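Local coordinates for protein paenibacillus xanthan lyase (Paenibacillus, PDB 6F2P) that cleaves xanthan by an eliminative lyase reaction, acting at the terminal mannosyl-glucuronosyl linkage of its side chains, at residues A[5-9]-A[246-250]; A[138-142]-A[183-187]; A[226-231]-A[266-270]; A[276-280]-A[370-376]; A[700-705]-A[733-738]. All coordinates share one frame; numbering follows the deposited sequence.

The five contacts run along the long axis of a multidomain chain, from the N-terminal helices to the beta-sandwiches. Contacts 1 and 2 have centres about 13 Å apart and share a salt bridge, Asp7 OD1 to Lys186 NZ at 2.7 Å. Contact 3, with its centre about 30 Å from that of contact 1, sits at another part of the helical domain. It continues directly into contact 4, whose centre is about 9 Å away, through backbone pairs such as Gly227 N to Val280 O at 2.7 Å. Contact 4 joins the helical domain to the super-sandwich domain, the boundary where family 8 lyases generally hold their substrate cleft. Contact 5, about 27 Å further on by centres, belongs to a later beta-sandwich.

Contact 1. Residues A[5-9]-A[246-250]; sequences EFDTL and GSSWQ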
# COMPACT_ATOMS: atom_id res chain seq x y z
N GLU A 5 -22.16 -6.18 42.08
CA GLU A 5 -21.25 -6.22 40.93
C GLU A 5 -21.32 -4.90 40.18
O GLU A 5 -20.31 -4.36 39.72
CB GLU A 5 -21.52 -7.39 39.99
CG GLU A 5 -20.46 -7.50 38.90
CD GLU A 5 -20.52 -8.78 38.10
OE1 GLU A 5 -21.34 -9.67 38.43
OE2 GLU A 5 -19.75 -8.90 37.12
N PHE A 6 -22.54 -4.38 40.07
CA PHE A 6 -22.74 -3.04 39.54
C PHE A 6 -22.05 -1.99 40.40
O PHE A 6 -21.37 -1.12 39.88
CB PHE A 6 -24.22 -2.75 39.45
CG PHE A 6 -24.96 -3.69 38.54
CD1 PHE A 6 -24.70 -3.72 37.18
CD2 PHE A 6 -25.93 -4.54 39.04
CE1 PHE A 6 -25.39 -4.57 36.34
CE2 PHE A 6 -26.62 -5.40 38.21
CZ PHE A 6 -26.35 -5.41 36.85
N ASP A 7 -22.21 -2.10 41.72
CA ASP A 7 -21.56 -1.18 42.64
C ASP A 7 -20.06 -1.17 42.42
O ASP A 7 -19.42 -0.12 42.48
CB ASP A 7 -21.86 -1.53 44.11
CG ASP A 7 -23.34 -1.38 44.46
OD1 ASP A 7 -24.00 -0.44 43.95
OD2 ASP A 7 -23.85 -2.22 45.24
N THR A 8 -19.49 -2.34 42.16
CA THR A 8 -18.05 -2.47 42.00
C THR A 8 -17.58 -1.78 40.73
O THR A 8 -16.57 -1.06 40.74
CB THR A 8 -17.63 -3.94 41.96
OG1 THR A 8 -17.92 -4.55 43.22
CG2 THR A 8 -16.15 -4.05 41.72
N LEU A 9 -18.31 -2.01 39.65
CA LEU A 9 -18.00 -1.40 38.36
C LEU A 9 -18.16 0.11 38.45
O LEU A 9 -17.27 0.85 38.05
CB LEU A 9 -18.89 -1.97 37.25
CG LEU A 9 -18.65 -3.43 36.88
CD1 LEU A 9 -19.59 -3.85 35.76
CD2 LEU A 9 -17.20 -3.63 36.48
N GLY A 246 -12.80 -8.41 33.84
CA GLY A 246 -12.94 -9.19 35.05
C GLY A 246 -14.39 -9.42 35.44
O GLY A 246 -14.68 -10.27 36.28
N SER A 247 -15.31 -8.67 34.83
CA SER A 247 -16.72 -8.74 35.19
C SER A 247 -17.50 -9.71 34.34
O SER A 247 -17.01 -10.22 33.33
CB SER A 247 -17.38 -7.37 35.03
OG SER A 247 -18.02 -7.31 33.76
N SER A 248 -18.75 -9.94 34.73
CA SER A 248 -19.65 -10.81 33.99
C SER A 248 -19.82 -10.35 32.55
O SER A 248 -20.12 -11.14 31.67
CB SER A 248 -21.01 -10.86 34.68
OG SER A 248 -20.87 -11.08 36.07
N TRP A 249 -19.62 -9.06 32.30
CA TRP A 249 -19.84 -8.50 30.97
C TRP A 249 -18.52 -8.11 30.31
O TRP A 249 -18.51 -7.31 29.37
CB TRP A 249 -20.81 -7.31 31.04
CG TRP A 249 -22.03 -7.66 31.84
CD1 TRP A 249 -23.11 -8.40 31.42
CD2 TRP A 249 -22.28 -7.34 33.21
NE1 TRP A 249 -24.01 -8.54 32.45
CE2 TRP A 249 -23.52 -7.90 33.56
CE3 TRP A 249 -21.56 -6.62 34.18
CZ2 TRP A 249 -24.07 -7.76 34.83
CZ3 TRP A 249 -22.11 -6.49 35.44
CH2 TRP A 249 -23.35 -7.06 35.76
N GLN A 250 -17.43 -8.69 30.77
CA GLN A 250 -16.13 -8.41 30.18
C GLN A 250 -16.11 -8.81 28.72
O GLN A 250 -16.92 -9.62 28.26
CB GLN A 250 -15.03 -9.16 30.92
CG GLN A 250 -14.89 -10.59 30.48
CD GLN A 250 -14.13 -11.40 31.50
OE1 GLN A 250 -14.68 -12.30 32.13
NE2 GLN A 250 -12.84 -11.07 31.68
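The six-membered ring of Trp249 is met at its edge, near its plane, by Leu9 CD1, while Ser248 CB from its own loop lies over the centre of one face. Phe6 lies almost parallel to it, planes 18° apart. The two rings are strongly offset, with little overlap, their centroids 5.0 Å apart and their nearest atoms Phe6 CE1 and Trp249 CH2. Glu5 comes to Trp249 from the opposite direction, extended with CG anti to the backbone N (chi1 -174°), which carries its carboxylate from helix 4-18 to the loop. Ser248 N donates to Glu5 OE2 at 2.8 Å, nearly straight at 173° and almost head-on to the C-O bond. Ser248 OG lies 2.8 Å from Glu5 OE1 and 2.7 Å from Glu5 OE2, a single proton with two possible acceptors. Replacing Glu5 by an alanine would remove the carboxylate and is likely to leave both the amide and the hydroxyl of Ser248 without this mate. The receiving loop is shaped from within by Ser247 OG, which accepts from Trp249 N at 2.8 Å. This ST turn and a type I beta turn lie in the loop between helices 229-244 and 256-267, in the helical domain of a family 8 lyase.

Contact 2. Residues A[138-142]-A[183-187]; sequences VALMY and ILNKD
Tyr142 sets its CG roughly anti to the backbone N (chi1 -158°), which sends the ring from the residues following helix 123-141 toward Leu184; there chi1 of -64° with chi2 of 178° extends the leucine until CD1 and CD2 reach helix 123-141. The contact lies in the helical domain, where helix 168-184 closes in a Schellman motif, with Lys186 as the C-prime residue at positive phi. Tyr142 OH donates to Leu184 O at 3.1 Å, the donor lying in the carbonyl plane. This oxygen approaches the edge of the Tyr142 ring rather than a face. A carbonyl in the last turn of a helix is probably made more electron-rich by the helix end, which would favour such a donor.

Away from the hydroxyl the contact is apolar. Leu184 divides its two methyls between neighbouring residues of the other helix: CD1 lies 3.8 Å from Val138 CG1, while CD2 sits 4.0 Å from Ala139 CA and also near the Tyr142 ring at CD1. Helix 147-160 packs on the same cluster, with Ile150 against Tyr142 and Met154 against Leu184. Arg10 of helix 4-18 makes a cation-pi contact with the tyrosine ring. Lys186 runs extended toward Asp7, with which it forms a salt bridge, and on its way passes the tyrosine obliquely, Lys186 CE lying 3.8 Å from Tyr142 OH.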
# COMPACT_ATOMS: atom_id res chain seq x y z
N VAL A 138 -24.04 11.36 36.88
CA VAL A 138 -24.69 10.36 37.71
C VAL A 138 -23.68 9.42 38.37
O VAL A 138 -23.87 9.00 39.51
CB VAL A 138 -25.73 9.55 36.92
CG1 VAL A 138 -26.29 8.41 37.75
CG2 VAL A 138 -26.85 10.48 36.44
N ALA A 139 -22.60 9.11 37.68
CA ALA A 139 -21.58 8.24 38.27
C ALA A 139 -20.98 8.89 39.51
O ALA A 139 -20.86 8.26 40.57
CB ALA A 139 -20.50 7.90 37.25
N LEU A 140 -20.63 10.16 39.39
CA LEU A 140 -20.03 10.89 40.50
C LEU A 140 -21.02 11.13 41.64
O LEU A 140 -20.65 11.05 42.81
CB LEU A 140 -19.50 12.24 40.00
CG LEU A 140 -18.42 12.19 38.93
CD1 LEU A 140 -18.11 13.59 38.43
CD2 LEU A 140 -17.16 11.52 39.46
N MET A 141 -22.27 11.43 41.30
CA MET A 141 -23.23 11.94 42.26
C MET A 141 -24.17 10.86 42.80
O MET A 141 -25.09 11.15 43.58
CB MET A 141 -24.05 13.05 41.61
CG MET A 141 -23.23 14.23 41.11
SD MET A 141 -22.51 15.20 42.44
CE MET A 141 -24.00 15.67 43.32
N TYR A 142 -23.93 9.62 42.38
CA TYR A 142 -24.81 8.49 42.65
C TYR A 142 -25.34 8.38 44.08
O TYR A 142 -26.55 8.31 44.32
CB TYR A 142 -24.08 7.20 42.28
CG TYR A 142 -24.98 6.03 42.00
CD1 TYR A 142 -25.59 5.88 40.76
CD2 TYR A 142 -25.22 5.07 42.97
CE1 TYR A 142 -26.42 4.80 40.50
CE2 TYR A 142 -26.06 3.98 42.72
CZ TYR A 142 -26.65 3.86 41.48
OH TYR A 142 -27.48 2.78 41.22
N ILE A 183 -24.79 -0.04 33.72
CA ILE A 183 -24.12 -0.16 35.00
C ILE A 183 -24.78 0.70 36.07
O ILE A 183 -25.04 0.25 37.19
CB ILE A 183 -22.65 0.24 34.87
CG1 ILE A 183 -21.91 -0.78 34.01
CG2 ILE A 183 -22.01 0.39 36.24
CD1 ILE A 183 -20.42 -0.55 33.91
N LEU A 184 -25.06 1.95 35.72
CA LEU A 184 -25.70 2.88 36.63
C LEU A 184 -27.12 2.45 36.97
O LEU A 184 -27.57 2.62 38.11
CB LEU A 184 -25.71 4.29 36.04
CG LEU A 184 -24.34 4.93 35.83
CD1 LEU A 184 -24.50 6.30 35.21
CD2 LEU A 184 -23.56 5.00 37.14
N ASN A 185 -27.82 1.89 35.99
CA ASN A 185 -29.21 1.48 36.19
C ASN A 185 -29.35 0.02 36.62
O ASN A 185 -30.46 -0.50 36.71
CB ASN A 185 -30.03 1.72 34.92
CG ASN A 185 -31.52 1.74 35.21
OD1 ASN A 185 -31.94 2.25 36.24
ND2 ASN A 185 -32.31 1.17 34.31
N LYS A 186 -28.21 -0.62 36.88
CA LYS A 186 -28.18 -2.01 37.33
C LYS A 186 -28.99 -2.94 36.41
O LYS A 186 -29.85 -3.70 36.86
CB LYS A 186 -28.62 -2.11 38.80
CG LYS A 186 -27.74 -1.26 39.71
CD LYS A 186 -27.77 -1.66 41.18
CE LYS A 186 -26.72 -0.86 41.95
NZ LYS A 186 -26.49 -1.29 43.36
N ASP A 187 -28.70 -2.86 35.12
CA ASP A 187 -29.45 -3.56 34.09
C ASP A 187 -28.48 -4.44 33.29
O ASP A 187 -27.92 -4.00 32.28
CB ASP A 187 -30.10 -2.51 33.19
CG ASP A 187 -31.02 -3.10 32.14
OD1 ASP A 187 -30.99 -4.33 31.93
OD2 ASP A 187 -31.76 -2.31 31.50

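Contact 3. Residues A[226-231]-A[266-270]; sequences NGGYGS and SYEPF
Asn226 carries its CG anti to the carbonyl carbon (chi1 -59°), and this turn brings the carboxamide to the end of helix 256-267. There Asn226 ND2 donates to Ser266 O at 3.1 Å, with an N-H...O angle of 163°. The bond lies in the plane of the carbonyl and in that of the amide, and uses a lone pair of Ser266 O. Beyond the two segments, ND2 also reaches Gly215 O and OD1 accepts from Phe217 N, which together fix the rotation of the amide. Phe270 CE2 lies 3.6 Å from Asn226 ND2, the amide and ring planes standing 63° apart, and Ser266 CB is 3.4 Å from the same nitrogen. Tyr267 directs its ring edge at Asn226 O, with Tyr267 OH a probable donor at 3.1 Å, though the position of that hydroxyl is doubtful. A leucine in place of Asn226 would probably leave Ser266 O, Gly215 O and Phe217 N without their amide partner in this buried setting. Gly228 sits at the N-cap of helix 229-244. The contact thus joins the entry to that helix with the end of helix 256-267, consistent with the alpha/alpha toroid of family 8 lyases.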
# COMPACT_ATOMS: atom_id res chain seq x y z
N ASN A 226 -5.34 7.10 11.23
CA ASN A 226 -4.94 6.55 12.52
C ASN A 226 -5.02 7.59 13.63
O ASN A 226 -5.49 7.30 14.73
CB ASN A 226 -3.51 6.00 12.47
CG ASN A 226 -3.34 4.91 11.42
OD1 ASN A 226 -3.78 5.05 10.27
ND2 ASN A 226 -2.69 3.82 11.82
N GLY A 227 -4.56 8.80 13.33
CA GLY A 227 -4.50 9.87 14.31
C GLY A 227 -5.83 10.56 14.57
O GLY A 227 -6.01 11.17 15.61
N GLY A 228 -6.76 10.45 13.64
CA GLY A 228 -8.07 11.06 13.82
C GLY A 228 -9.12 10.14 14.42
O GLY A 228 -9.23 10.00 15.64
N TYR A 229 -9.90 9.51 13.55
CA TYR A 229 -10.95 8.61 13.97
C TYR A 229 -10.41 7.39 14.70
O TYR A 229 -10.93 7.01 15.75
CB TYR A 229 -11.82 8.19 12.77
CG TYR A 229 -12.65 9.33 12.26
CD1 TYR A 229 -13.85 9.67 12.87
CD2 TYR A 229 -12.21 10.12 11.20
CE1 TYR A 229 -14.62 10.74 12.42
CE2 TYR A 229 -12.97 11.20 10.74
CZ TYR A 229 -14.17 11.50 11.36
OH TYR A 229 -14.93 12.56 10.90
N GLY A 230 -9.36 6.79 14.15
CA GLY A 230 -8.83 5.56 14.72
C GLY A 230 -8.40 5.78 16.15
O GLY A 230 -8.54 4.92 17.02
N SER A 231 -7.86 6.96 16.39
CA SER A 231 -7.45 7.38 17.71
C SER A 231 -8.64 7.34 18.68
O SER A 231 -8.54 6.77 19.78
CB SER A 231 -6.86 8.78 17.62
OG SER A 231 -6.10 9.08 18.77
N SER A 266 -0.34 0.18 14.50
CA SER A 266 -1.00 1.40 14.03
C SER A 266 -0.71 2.64 14.86
O SER A 266 -1.09 3.74 14.46
CB SER A 266 -2.51 1.17 13.95
OG SER A 266 -2.78 0.07 13.09
N TYR A 267 -0.02 2.50 15.99
CA TYR A 267 0.23 3.67 16.84
C TYR A 267 1.69 3.94 17.18
O TYR A 267 2.19 5.03 16.94
CB TYR A 267 -0.69 3.67 18.07
CG TYR A 267 -2.08 3.90 17.57
CD1 TYR A 267 -2.52 5.18 17.25
CD2 TYR A 267 -2.93 2.83 17.31
CE1 TYR A 267 -3.77 5.39 16.73
CE2 TYR A 267 -4.19 3.03 16.79
CZ TYR A 267 -4.59 4.31 16.50
OH TYR A 267 -5.84 4.53 15.97
N GLU A 268 2.38 2.93 17.70
CA GLU A 268 3.79 3.07 18.01
C GLU A 268 4.63 3.64 16.85
O GLU A 268 5.48 4.51 17.08
CB GLU A 268 4.37 1.74 18.52
CG GLU A 268 5.73 1.88 19.16
CD GLU A 268 6.35 0.55 19.51
OE1 GLU A 268 5.86 -0.47 18.98
OE2 GLU A 268 7.30 0.52 20.31
N PRO A 269 4.41 3.18 15.61
CA PRO A 269 5.27 3.76 14.57
C PRO A 269 4.95 5.23 14.29
O PRO A 269 5.77 5.94 13.70
CB PRO A 269 4.96 2.91 13.32
CG PRO A 269 4.24 1.71 13.82
CD PRO A 269 3.53 2.12 15.08
N PHE A 270 3.77 5.68 14.71
CA PHE A 270 3.34 7.03 14.39
C PHE A 270 3.50 8.00 15.54
O PHE A 270 3.12 9.16 15.43
CB PHE A 270 1.90 7.05 13.89
CG PHE A 270 1.71 6.35 12.58
CD1 PHE A 270 2.27 6.87 11.43
CD2 PHE A 270 0.99 5.17 12.51
CE1 PHE A 270 2.10 6.22 10.22
CE2 PHE A 270 0.82 4.53 11.31
CZ PHE A 270 1.38 5.06 10.16

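Contact 4. Residues A[276-280]-A[370-376]; sequences LMDMV and MDRAVQL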
# COMPACT_ATOMS: atom_id res chain seq x y z
N LEU A 276 2.27 12.67 17.63
CA LEU A 276 1.51 11.80 16.74
C LEU A 276 1.63 12.40 15.36
O LEU A 276 1.26 13.55 15.17
CB LEU A 276 0.05 11.75 17.18
CG LEU A 276 -0.88 10.80 16.43
CD1 LEU A 276 -0.32 9.40 16.42
CD2 LEU A 276 -2.27 10.82 17.06
N MET A 277 2.16 11.64 14.41
CA MET A 277 2.45 12.17 13.08
C MET A 277 1.23 12.74 12.37
O MET A 277 0.21 12.05 12.22
CB MET A 277 3.12 11.11 12.21
CG MET A 277 4.48 10.68 12.71
SD MET A 277 5.29 9.52 11.61
CE MET A 277 6.78 9.23 12.54
N ASP A 278 1.34 13.98 11.92
CA ASP A 278 0.22 14.69 11.31
C ASP A 278 -0.32 14.04 10.04
O ASP A 278 -1.49 14.23 9.68
CB ASP A 278 0.62 16.13 11.00
CG ASP A 278 0.80 16.97 12.24
OD1 ASP A 278 0.10 16.70 13.24
OD2 ASP A 278 1.64 17.89 12.22
N MET A 279 0.51 13.26 9.36
CA MET A 279 0.11 12.68 8.09
C MET A 279 -0.99 11.62 8.26
O MET A 279 -1.66 11.28 7.29
CB MET A 279 1.30 12.12 7.33
CG MET A 279 1.90 10.85 7.91
SD MET A 279 3.33 10.32 6.94
CE MET A 279 3.76 8.78 7.75
N VAL A 280 -1.18 11.12 9.47
CA VAL A 280 -2.28 10.19 9.72
C VAL A 280 -3.42 10.82 10.50
O VAL A 280 -4.32 10.10 10.96
CB VAL A 280 -1.84 8.90 10.48
CG1 VAL A 280 -0.74 8.17 9.72
CG2 VAL A 280 -1.41 9.23 11.90
N MET A 370 -3.08 2.74 3.16
CA MET A 370 -3.41 4.15 3.23
C MET A 370 -2.37 5.06 2.59
O MET A 370 -2.27 6.24 2.93
CB MET A 370 -3.64 4.57 4.68
CG MET A 370 -2.40 4.49 5.53
SD MET A 370 -2.77 4.83 7.25
CE MET A 370 -1.16 4.71 7.98
N ASP A 371 -1.60 4.51 1.66
CA ASP A 371 -0.56 5.27 0.95
C ASP A 371 0.35 6.08 1.88
O ASP A 371 0.52 7.28 1.69
CB ASP A 371 -1.18 6.18 -0.11
CG ASP A 371 -1.86 5.39 -1.23
OD1 ASP A 371 -1.63 4.16 -1.34
OD2 ASP A 371 -2.63 6.02 -2.01
N ARG A 372 0.92 5.42 2.89
CA ARG A 372 1.82 6.08 3.83
C ARG A 372 3.05 5.22 4.07
O ARG A 372 3.03 4.01 3.84
CB ARG A 372 1.13 6.36 5.17
CG ARG A 372 -0.03 7.32 5.09
CD ARG A 372 0.44 8.74 4.80
NE ARG A 372 -0.62 9.73 5.02
CZ ARG A 372 -1.42 10.20 4.07
NH1 ARG A 372 -1.30 9.77 2.81
NH2 ARG A 372 -2.35 11.09 4.38
N ALA A 373 4.12 5.85 4.53
CA ALA A 373 5.35 5.12 4.85
C ALA A 373 6.07 5.82 6.00
O ALA A 373 5.99 7.04 6.16
CB ALA A 373 6.25 5.03 3.63
N VAL A 374 6.76 5.02 6.82
CA VAL A 374 7.54 5.57 7.92
C VAL A 374 8.93 4.94 7.98
O VAL A 374 9.07 3.72 7.93
CB VAL A 374 6.84 5.37 9.28
CG1 VAL A 374 7.72 5.86 10.41
CG2 VAL A 374 5.52 6.11 9.30
N GLN A 375 9.94 5.80 8.06
CA GLN A 375 11.30 5.36 8.28
C GLN A 375 11.78 5.85 9.63
O GLN A 375 11.84 7.06 9.89
CB GLN A 375 12.22 5.86 7.16
CG GLN A 375 13.70 5.60 7.42
CD GLN A 375 14.05 4.12 7.41
OE1 GLN A 375 13.63 3.36 8.29
NE2 GLN A 375 14.83 3.71 6.42
N LEU A 376 12.10 4.92 10.52
CA LEU A 376 12.62 5.26 11.83
C LEU A 376 14.06 4.73 11.95
O LEU A 376 14.30 3.52 11.89
CB LEU A 376 11.73 4.68 12.92
CG LEU A 376 10.25 5.06 12.90
CD1 LEU A 376 9.48 4.25 13.93
CD2 LEU A 376 10.04 6.54 13.14
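Two nitrogens of Arg372 hold a single carbonyl oxygen, Met279 O, and this is the polar heart of the contact. Arg372 NE and NH2 donate to Met279 O at 2.9 and 3.0 Å, a side-on grip in which the oxygen lies almost exactly in the guanidinium plane. The two donors use the carbonyl differently: NH2 stays in its plane, whereas NE lies well above it. A bend at chi2 (-70°) turns the guanidinium edge to Met279 O. Arg372 NH1 donates to Asp371 O at 3.3 Å and makes a further weak bond to Met386 O, so carbonyl oxygens probably offset part of the positive charge.

Asp371 and Arg372 together face Phe367, a G1 beta bulge at the start of strand 372-377 in the super-sandwich domain, while Met279 sits in a 3-10 segment of the helical domain; the contact thus bridges the two large modules of the lyase.

The remaining interactions are apolar and built largely from methionines. Met279, with CG held between the backbone N and the carbonyl carbon (chi1 72°), slides past Arg372 in the opposite direction, and Met279 CE comes to Val374 CG2 at 3.6 Å. Met277 meets Val374 tip to tip, Met277 CE to Val374 CG1 at 4.1 Å, and the same CE reaches Leu376 CD2 at 4.3 Å. Separately, Val280 CG1 meets Met370 CE at 3.9 Å, the two side chains crossing obliquely; Asn226 and Phe270 also touch Met370.

Contact 5. Residues A[700-705]-A[733-738]; sequences NVGTIY and FKVNVN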
# COMPACT_ATOMS: atom_id res chain seq x y z
N ASN A 700 -2.55 -5.28 -10.39
CA ASN A 700 -2.02 -6.37 -11.19
C ASN A 700 -2.60 -7.67 -10.64
O ASN A 700 -2.34 -8.04 -9.49
CB ASN A 700 -0.50 -6.39 -11.06
CG ASN A 700 0.17 -7.39 -12.01
OD1 ASN A 700 -0.47 -8.29 -12.54
ND2 ASN A 700 1.47 -7.24 -12.19
N VAL A 701 -3.41 -8.36 -11.45
CA VAL A 701 -4.03 -9.61 -11.00
C VAL A 701 -3.27 -10.83 -11.51
O VAL A 701 -3.69 -11.97 -11.30
CB VAL A 701 -5.48 -9.74 -11.49
CG1 VAL A 701 -6.31 -8.57 -11.00
CG2 VAL A 701 -5.51 -9.83 -12.99
N GLY A 702 -2.15 -10.58 -12.18
CA GLY A 702 -1.34 -11.65 -12.74
C GLY A 702 -0.00 -11.76 -12.04
O GLY A 702 0.06 -11.85 -10.82
N THR A 703 1.07 -11.73 -12.83
CA THR A 703 2.40 -11.95 -12.30
C THR A 703 3.34 -10.78 -12.55
O THR A 703 3.06 -9.87 -13.34
CB THR A 703 3.06 -13.22 -12.92
OG1 THR A 703 3.01 -13.13 -14.35
CG2 THR A 703 2.34 -14.48 -12.49
N ILE A 704 4.47 -10.81 -11.85
CA ILE A 704 5.59 -9.96 -12.18
C ILE A 704 6.83 -10.83 -12.33
O ILE A 704 7.23 -11.51 -11.39
CB ILE A 704 5.88 -8.93 -11.08
CG1 ILE A 704 4.71 -7.95 -10.93
CG2 ILE A 704 7.19 -8.20 -11.38
CD1 ILE A 704 4.84 -7.03 -9.71
N TYR A 705 7.43 -10.82 -13.51
CA TYR A 705 8.67 -11.53 -13.75
C TYR A 705 9.86 -10.63 -13.42
O TYR A 705 9.91 -9.47 -13.83
CB TYR A 705 8.75 -11.99 -15.20
CG TYR A 705 7.99 -13.26 -15.51
CD1 TYR A 705 6.63 -13.37 -15.25
CD2 TYR A 705 8.63 -14.35 -16.10
CE1 TYR A 705 5.94 -14.52 -15.55
CE2 TYR A 705 7.94 -15.51 -16.40
CZ TYR A 705 6.60 -15.59 -16.13
OH TYR A 705 5.91 -16.74 -16.42
N PHE A 733 13.04 -15.31 -11.42
CA PHE A 733 11.84 -15.75 -10.72
C PHE A 733 10.61 -14.96 -11.14
O PHE A 733 10.73 -14.01 -11.91
CB PHE A 733 12.02 -15.70 -9.20
CG PHE A 733 12.22 -14.32 -8.64
CD1 PHE A 733 13.46 -13.71 -8.67
CD2 PHE A 733 11.16 -13.64 -8.05
CE1 PHE A 733 13.65 -12.44 -8.13
CE2 PHE A 733 11.33 -12.36 -7.51
CZ PHE A 733 12.58 -11.76 -7.56
N LYS A 734 9.45 -15.36 -10.64
CA LYS A 734 8.21 -14.61 -10.87
C LYS A 734 7.43 -14.54 -9.57
O LYS A 734 7.60 -15.37 -8.69
CB LYS A 734 7.36 -15.23 -11.97
CG LYS A 734 6.83 -16.62 -11.65
CD LYS A 734 6.13 -17.27 -12.84
CE LYS A 734 5.67 -18.67 -12.48
NZ LYS A 734 5.02 -19.39 -13.61
N VAL A 735 6.57 -13.52 -9.46
CA VAL A 735 5.72 -13.33 -8.29
C VAL A 735 4.27 -13.30 -8.74
O VAL A 735 3.95 -12.60 -9.70
CB VAL A 735 5.98 -11.97 -7.64
CG1 VAL A 735 5.27 -11.87 -6.29
CG2 VAL A 735 7.48 -11.72 -7.48
N ASN A 736 3.41 -14.05 -8.07
CA ASN A 736 1.98 -13.94 -8.32
C ASN A 736 1.40 -12.89 -7.37
O ASN A 736 1.24 -13.13 -6.18
CB ASN A 736 1.29 -15.28 -8.10
CG ASN A 736 -0.16 -15.28 -8.56
OD1 ASN A 736 -0.82 -14.24 -8.60
ND2 ASN A 736 -0.67 -16.46 -8.89
N VAL A 737 1.08 -11.72 -7.91
CA VAL A 737 0.71 -10.59 -7.06
C VAL A 737 -0.79 -10.34 -7.01
O VAL A 737 -1.21 -9.27 -6.62
CB VAL A 737 1.41 -9.28 -7.51
CG1 VAL A 737 2.91 -9.37 -7.26
CG2 VAL A 737 1.12 -9.00 -8.98
N ASN A 738 -1.59 -11.32 -7.43
CA ASN A 738 -3.04 -11.14 -7.39
C ASN A 738 -3.50 -10.94 -5.95
O ASN A 738 -3.04 -11.65 -5.05
CB ASN A 738 -3.77 -12.32 -8.01
CG ASN A 738 -5.28 -12.13 -8.03
OD1 ASN A 738 -5.78 -11.07 -8.41
ND2 ASN A 738 -6.01 -13.15 -7.59
O HOH W 1 -2.42 -14.56 -10.76
O HOH W 2 7.10 -18.93 -15.45
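Val735 O receives Ile704 N at 2.8 Å, the shortest bond between the two segments, and the CA of Thr703 leans on the same oxygen as a weaker CH...O partner. Val735 N returns a bond to Ile704 O, so Ile704 and Val735 form an antiparallel hydrogen-bonded pair. Beyond it, Val737 N donates to Gly702 O at 3.1 Å, continuing the ladder into the turns. Two Asx turns shape those ends: Asn700 OD1 accepts from Gly702 N, and Asn736 OD1 from Asn738 N. A water also donates to Asn736 OD1 and to Val701 O, adding a water bridge between the segments.

On the face carrying Thr703, Tyr705 and Lys734, the lysine stands beside the tyrosine and points the same way. The strand pairing sets Lys734 CB over the ring face, offset toward the rim, 3.9 Å from the centroid of Tyr705 in a CH-pi contact. With chi1 at 64° the extended chain then carries Lys734 CD alongside Tyr705 OH, 3.6 Å away. Another water bridges Tyr705 OH and Lys734 NZ; to Asp812 the lysine makes a salt bridge and the tyrosine a hydrogen bond. The face of Ile704 and Val735 is apolar, with Ile704 CD1 at 3.9 Å from Val737 CG1 and Tyr745 of strand 744-750 touching both valines. Two antiparallel strands with one polar and one apolar face, the latter turned to a second sheet, are characteristic of a beta-sandwich, here the C-terminal one of family 8 lyases.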